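Side-chain contacts in protein-tyrosine-phosphatase PTP1 (Arabidopsis thaliana, PDB 6KRW), which removes phosphate from phosphotyrosine in proteins, MAP kinases among them, and modulates plant defence responses: residues 119-122 with 123-126; 294-297 with 298-302. All coordinates share one frame; numbering follows the deposited sequence.

Both contacts are local, each made within a single helix of the tyrosine phosphatase fold, and together they illustrate how one backbone pattern can carry very different side chains. Contact 1 comes first along the chain, on helix 117-126; contact 2 follows on helix 285-303, near the end of the chain. Their centres lie about 33 Å apart, on opposite sides of the chain's centre, and their nearest atoms remain about 23 Å from each other. Contact 1 packs its side chains against the mixed sheet, on strands 163-172, 178-186 and 233-236, whereas contact 2 packs among helices 7-24, 214-223 and 242-259. Neither supplies an annotated active-site or substrate-binding residue.

Contact 1: 119-122 with 123-126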
ATOM      1  N   ASP A 119     -12.601   9.112   9.714  1.00 28.81           N
ATOM      2  CA  ASP A 119     -12.947   8.323   8.499  1.00 28.49           C
ATOM      3  C   ASP A 119     -11.948   7.179   8.304  1.00 27.42           C
ATOM      4  O   ASP A 119     -12.354   6.022   8.039  1.00 25.08           O
ATOM      5  CB  ASP A 119     -12.969   9.212   7.255  1.00 27.91           C
ATOM      6  CG  ASP A 119     -14.093  10.242   7.238  1.00 35.17           C
ATOM      7  OD1 ASP A 119     -15.076  10.077   8.021  1.00 33.86           O
ATOM      8  OD2 ASP A 119     -13.968  11.217   6.467  1.00 32.78           O
ATOM      9  N   PHE A 120     -10.662   7.490   8.436  1.00 25.58           N
ATOM     10  CA  PHE A 120      -9.607   6.466   8.274  1.00 26.88           C
ATOM     11  C   PHE A 120      -9.782   5.339   9.289  1.00 26.78           C
ATOM     12  O   PHE A 120      -9.749   4.154   8.907  1.00 25.11           O
ATOM     13  CB  PHE A 120      -8.226   7.107   8.385  1.00 26.68           C
ATOM     14  CG  PHE A 120      -7.104   6.109   8.332  1.00 25.36           C
ATOM     15  CD1 PHE A 120      -6.592   5.677   7.114  1.00 28.42           C
ATOM     16  CD2 PHE A 120      -6.558   5.604   9.510  1.00 31.25           C
ATOM     17  CE1 PHE A 120      -5.567   4.746   7.079  1.00 27.72           C
ATOM     18  CE2 PHE A 120      -5.541   4.665   9.463  1.00 29.48           C
ATOM     19  CZ  PHE A 120      -5.021   4.255   8.257  1.00 27.30           C
ATOM     20  N   TRP A 121      -9.892   5.671  10.584  1.00 25.28           N
ATOM     21  CA  TRP A 121      -9.999   4.600  11.588  1.00 26.75           C
ATOM     22  C   TRP A 121     -11.312   3.848  11.452  1.00 24.29           C
ATOM     23  O   TRP A 121     -11.310   2.636  11.719  1.00 27.55           O
ATOM     24  CB  TRP A 121      -9.765   5.162  12.991  1.00 29.94           C
ATOM     25  CG  TRP A 121      -8.317   5.456  13.216  1.00 28.83           C
ATOM     26  CD1 TRP A 121      -7.740   6.676  13.416  1.00 30.08           C
ATOM     27  CD2 TRP A 121      -7.260   4.490  13.252  1.00 28.62           C
ATOM     28  NE1 TRP A 121      -6.385   6.536  13.591  1.00 29.73           N
ATOM     29  CE2 TRP A 121      -6.063   5.207  13.498  1.00 30.27           C
ATOM     30  CE3 TRP A 121      -7.209   3.096  13.107  1.00 31.03           C
ATOM     31  CZ2 TRP A 121      -4.831   4.560  13.593  1.00 30.80           C
ATOM     32  CZ3 TRP A 121      -5.988   2.459  13.202  1.00 31.74           C
ATOM     33  CH2 TRP A 121      -4.818   3.191  13.427  1.00 32.27           C
ATOM     34  N   GLU A 122     -12.386   4.538  11.040  1.00 28.90           N
ATOM     35  CA  GLU A 122     -13.673   3.850  10.805  1.00 31.10           C
ATOM     36  C   GLU A 122     -13.468   2.831   9.678  1.00 26.99           C
ATOM     37  O   GLU A 122     -13.951   1.695   9.809  1.00 26.16           O
ATOM     38  CB  GLU A 122     -14.746   4.860  10.447  1.00 31.08           C
ATOM     39  CG  GLU A 122     -16.102   4.223  10.291  1.00 33.89           C
ATOM     40  CD  GLU A 122     -16.796   3.822  11.575  1.00 38.62           C
ATOM     41  OE1 GLU A 122     -16.554   4.465  12.584  1.00 45.80           O
ATOM     42  OE2 GLU A 122     -17.637   2.897  11.537  1.00 47.25           O
ATOM     43  N   MET A 123     -12.734   3.213   8.636  1.00 24.19           N
ATOM     44  CA  MET A 123     -12.430   2.273   7.524  1.00 24.34           C
ATOM     45  C   MET A 123     -11.629   1.075   8.062  1.00 21.98           C
ATOM     46  O   MET A 123     -11.917  -0.076   7.721  1.00 22.95           O
ATOM     47  CB  MET A 123     -11.637   2.983   6.426  1.00 22.76           C
ATOM     48  CG  MET A 123     -11.247   2.055   5.306  1.00 22.77           C
ATOM     49  SD  MET A 123     -10.395   2.915   3.951  0.96 21.41           S
ATOM     50  CE  MET A 123      -8.830   3.326   4.750  1.00 27.48           C
ATOM     51  N   VAL A 124     -10.620   1.330   8.903  1.00 25.42           N
ATOM     52  CA  VAL A 124      -9.782   0.235   9.474  1.00 25.95           C
ATOM     53  C   VAL A 124     -10.684  -0.755  10.214  1.00 23.53           C
ATOM     54  O   VAL A 124     -10.516  -1.976  10.044  1.00 27.28           O
ATOM     55  CB  VAL A 124      -8.709   0.812  10.416  1.00 27.15           C
ATOM     56  CG1 VAL A 124      -8.018  -0.287  11.194  1.00 31.89           C
ATOM     57  CG2 VAL A 124      -7.713   1.666   9.661  1.00 31.51           C
ATOM     58  N   ILE A 125     -11.584  -0.246  11.047  1.00 28.74           N
ATOM     59  CA  ILE A 125     -12.475  -1.139  11.837  1.00 27.05           C
ATOM     60  C   ILE A 125     -13.437  -1.862  10.895  1.00 24.82           C
ATOM     61  O   ILE A 125     -13.557  -3.098  11.002  1.00 28.68           O
ATOM     62  CB  ILE A 125     -13.210  -0.333  12.916  1.00 30.46           C
ATOM     63  CG1 ILE A 125     -12.207   0.251  13.914  1.00 35.78           C
ATOM     64  CG2 ILE A 125     -14.266  -1.196  13.592  1.00 33.54           C
ATOM     65  CD1 ILE A 125     -12.833   1.223  14.898  1.00 37.75           C
ATOM     66  N   GLN A 126     -14.108  -1.126  10.005  1.00 27.27           N
ATOM     67  CA  GLN A 126     -15.158  -1.724   9.144  1.00 24.01           C
ATOM     68  C   GLN A 126     -14.560  -2.789   8.226  1.00 23.87           C
ATOM     69  O   GLN A 126     -15.228  -3.800   7.990  1.00 26.66           O
ATOM     70  CB  GLN A 126     -15.840  -0.632   8.329  1.00 26.09           C
ATOM     71  CG  GLN A 126     -16.752   0.274   9.154  1.00 28.50           C
ATOM     72  CD  GLN A 126     -17.577   1.197   8.292  1.00 27.16           C
ATOM     73  OE1 GLN A 126     -17.510   1.138   7.059  1.00 27.55           O
ATOM     74  NE2 GLN A 126     -18.354   2.052   8.940  1.00 30.62           N
TER
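Asp119 O accepts Met123 N at 2.9 Å, the first of four successive i to i+4 bonds that carry the alpha-helix from residues 119-122 into 123-126. Phe120 O takes Val124 N, Trp121 O takes Ile125 N, and Glu122 O receives Gln126 N at 2.8 Å with an N-H...O angle of 166°.

On the aromatic side, Val124 serves two rings with one methyl. Its CG2 lies over a face of the Phe120 ring, 4.1 Å from the centroid, a CH-pi contact in which Phe120 CE2 is the nearest ring atom. The same CG2 stands 3.8 Å from Trp121 CE3, and the valine and indole side chains run side by side. Phe120 CD2 in turn sits over the centre of one face of the indole. Met123, three residues on from Phe120, bends at its last torsion (chi3 70°) and brings CE to 4.0 Å from Phe120 CD1.

This apolar side packs helix 117-126 onto the central mixed sheet of the phosphatase domain: Phe120 and Val124 meet Ile234 on strand 233-236, which leads into the loop of the catalytic Cys237, while Trp121 rests on strands 163-172 and 178-186 and gives its NE1 hydrogen to Tyr150 O.

The polar pair lies one helical turn apart. Glu122 bends at chi2 (75°), and its OE2 accepts Gln126 NE2 at 2.8 Å through the anti lone pair; the carboxylate and amide planes are nearly perpendicular. OE2 also forms a hydrogen bond with Tyr186 OH. Gln126 NE2 reaches Pro80 O as well, and OE1 accepts Asn79 N, so that both ends of the amide are held and its rotation is fixed.

Contact 2: 294-297 with 298-302; sequences AIVD and ELEDL
Helix 285-303, the C-terminal helix of this phosphatase, contributes a regular alpha-helical segment, in which Ile295 O accepts Leu299 N at 2.9 Å and Val296 O accepts Glu300 N at the same length. The flanking bonds, Glu298 N to Ala294 O and Asp301 N to Asp297 O, continue the pattern. Asp297 O also receives a hydrogen bond from a water at 2.8 Å, and that water donates a longer one to Asp301 OD1, tying carbonyl and carboxylate together.

On the apolar side, Ile295 and Leu299 point the same way, CG2 of the isoleucine lying 3.8 Å from CD1 of the leucine. Glu300 runs extended beyond CG (chi2 175°), crossing Val296 so that OE2 comes 3.8 Å from the valine CG1. Its OE1 lies 4.0 Å from Asp297 OD1, a proximity of like charges probably eased by the salt bridge of Glu300 OE2 to Arg21 and by the hydrogen bond of Asp297 OD2 with Thr213. A leucine in place of Glu300 would probably leave Arg21 without this carboxylate mate and break a charged tie between the C-terminal helix and helix 7-24.

Three helices flank this segment. Ile295, Val296 and Leu299 pack against helix 7-24 through Phe20, Ile24 and Ala16; Ala294, Ile295 and Leu299 also meet helix 242-259; and towards helix 214-223, Glu298 and Asp301 share salt bridges with Arg217 and Lys221, and Glu298 OE2 also hydrogen-bonds Tyr224 OH.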
ATOM      1  N   ALA A 294      14.006  -4.605  -6.178  1.00 21.32           N
ATOM      2  CA  ALA A 294      13.521  -5.217  -4.926  1.00 21.65           C
ATOM      3  C   ALA A 294      13.064  -6.643  -5.226  1.00 20.65           C
ATOM      4  O   ALA A 294      13.232  -7.537  -4.401  1.00 23.69           O
ATOM      5  CB  ALA A 294      12.427  -4.397  -4.288  1.00 22.08           C
ATOM      6  N   ILE A 295      12.354  -6.842  -6.343  1.00 21.35           N
ATOM      7  CA  ILE A 295      11.851  -8.204  -6.657  1.00 20.63           C
ATOM      8  C   ILE A 295      13.037  -9.148  -6.902  1.00 21.04           C
ATOM      9  O   ILE A 295      13.027 -10.270  -6.381  1.00 22.88           O
ATOM     10  CB  ILE A 295      10.905  -8.139  -7.869  1.00 19.91           C
ATOM     11  CG1 ILE A 295       9.591  -7.452  -7.498  1.00 21.03           C
ATOM     12  CG2 ILE A 295      10.659  -9.526  -8.442  1.00 21.32           C
ATOM     13  CD1 ILE A 295       8.779  -6.933  -8.678  1.00 19.78           C
ATOM     14  N   VAL A 296      14.048  -8.703  -7.643  1.00 21.87           N
ATOM     15  CA  VAL A 296      15.265  -9.538  -7.843  1.00 23.57           C
ATOM     16  C   VAL A 296      15.909  -9.842  -6.491  1.00 23.97           C
ATOM     17  O   VAL A 296      16.241 -11.024  -6.256  1.00 25.26           O
ATOM     18  CB  VAL A 296      16.244  -8.873  -8.820  1.00 23.90           C
ATOM     19  CG1 VAL A 296      17.628  -9.502  -8.749  1.00 28.16           C
ATOM     20  CG2 VAL A 296      15.702  -8.932 -10.234  1.00 26.37           C
ATOM     21  N   ASP A 297      16.108  -8.825  -5.654  1.00 23.13           N
ATOM     22  CA  ASP A 297      16.815  -9.006  -4.352  1.00 23.73           C
ATOM     23  C   ASP A 297      16.021  -9.998  -3.499  1.00 24.07           C
ATOM     24  O   ASP A 297      16.636 -10.871  -2.863  1.00 28.38           O
ATOM     25  CB  ASP A 297      16.987  -7.674  -3.630  1.00 25.98           C
ATOM     26  CG  ASP A 297      18.000  -6.771  -4.306  1.00 26.57           C
ATOM     27  OD1 ASP A 297      18.698  -7.255  -5.227  1.00 32.54           O
ATOM     28  OD2 ASP A 297      18.052  -5.567  -3.945  1.00 29.31           O
ATOM     29  N   GLU A 298      14.680  -9.910  -3.556  1.00 24.30           N
ATOM     30  CA  GLU A 298      13.883 -10.808  -2.698  1.00 25.32           C
ATOM     31  C   GLU A 298      13.925 -12.229  -3.257  1.00 24.99           C
ATOM     32  O   GLU A 298      13.995 -13.189  -2.470  1.00 28.46           O
ATOM     33  CB  GLU A 298      12.472 -10.288  -2.487  1.00 27.03           C
ATOM     34  CG  GLU A 298      11.725 -11.087  -1.445  1.00 28.18           C
ATOM     35  CD  GLU A 298      12.333 -11.059  -0.059  1.00 30.93           C
ATOM     36  OE1 GLU A 298      13.161 -10.183   0.183  1.00 33.12           O
ATOM     37  OE2 GLU A 298      11.939 -11.890   0.756  1.00 30.85           O
ATOM     38  N   LEU A 299      13.822 -12.381  -4.575  1.00 25.42           N
ATOM     39  CA  LEU A 299      13.917 -13.724  -5.204  1.00 24.80           C
ATOM     40  C   LEU A 299      15.292 -14.357  -4.923  1.00 25.99           C
ATOM     41  O   LEU A 299      15.331 -15.593  -4.781  1.00 31.12           O
ATOM     42  CB  LEU A 299      13.660 -13.626  -6.706  1.00 25.76           C
ATOM     43  CG  LEU A 299      12.208 -13.348  -7.102  1.00 23.20           C
ATOM     44  CD1 LEU A 299      12.086 -13.060  -8.587  1.00 25.02           C
ATOM     45  CD2 LEU A 299      11.304 -14.516  -6.700  1.00 25.71           C
ATOM     46  N   GLU A 300      16.361 -13.563  -4.807  1.00 27.65           N
ATOM     47  CA  GLU A 300      17.696 -14.104  -4.438  1.00 27.84           C
ATOM     48  C   GLU A 300      17.660 -14.622  -2.996  1.00 31.05           C
ATOM     49  O   GLU A 300      18.199 -15.725  -2.770  1.00 39.88           O
ATOM     50  CB  GLU A 300      18.772 -13.043  -4.633  1.00 29.00           C
ATOM     51  CG  GLU A 300      19.109 -12.803  -6.073  1.00 32.84           C
ATOM     52  CD  GLU A 300      20.091 -11.674  -6.343  1.00 45.37           C
ATOM     53  OE1 GLU A 300      20.424 -10.892  -5.395  1.00 51.43           O
ATOM     54  OE2 GLU A 300      20.554 -11.600  -7.510  1.00 56.05           O
ATOM     55  N   ASP A 301      17.009 -13.897  -2.084  1.00 29.74           N
ATOM     56  CA  ASP A 301      16.849 -14.364  -0.681  1.00 35.66           C
ATOM     57  C   ASP A 301      16.034 -15.656  -0.656  1.00 34.87           C
ATOM     58  O   ASP A 301      16.445 -16.595   0.044  1.00 38.33           O
ATOM     59  CB  ASP A 301      16.148 -13.322   0.176  1.00 40.69           C
ATOM     60  CG  ASP A 301      17.072 -12.256   0.709  1.00 40.73           C
ATOM     61  OD1 ASP A 301      18.272 -12.314   0.403  1.00 43.38           O
ATOM     62  OD2 ASP A 301      16.576 -11.382   1.424  1.00 44.46           O
ATOM     63  N   LEU A 302      14.938 -15.706  -1.421  1.00 36.96           N
ATOM     64  CA  LEU A 302      13.998 -16.856  -1.345  1.00 33.98           C
ATOM     65  C   LEU A 302      14.683 -18.115  -1.890  1.00 38.41           C
ATOM     66  O   LEU A 302      14.329 -19.217  -1.439  1.00 42.19           O
ATOM     67  CB  LEU A 302      12.709 -16.533  -2.109  1.00 35.99           C
ATOM     68  CG  LEU A 302      11.796 -15.509  -1.436  1.00 32.10           C
ATOM     69  CD1 LEU A 302      10.781 -14.951  -2.424  1.00 32.11           C
ATOM     70  CD2 LEU A 302      11.104 -16.111  -0.215  1.00 36.03           C
TER
HETATM   71  O   HOH W   1      19.197 -10.257  -1.960  1.00 43.69           O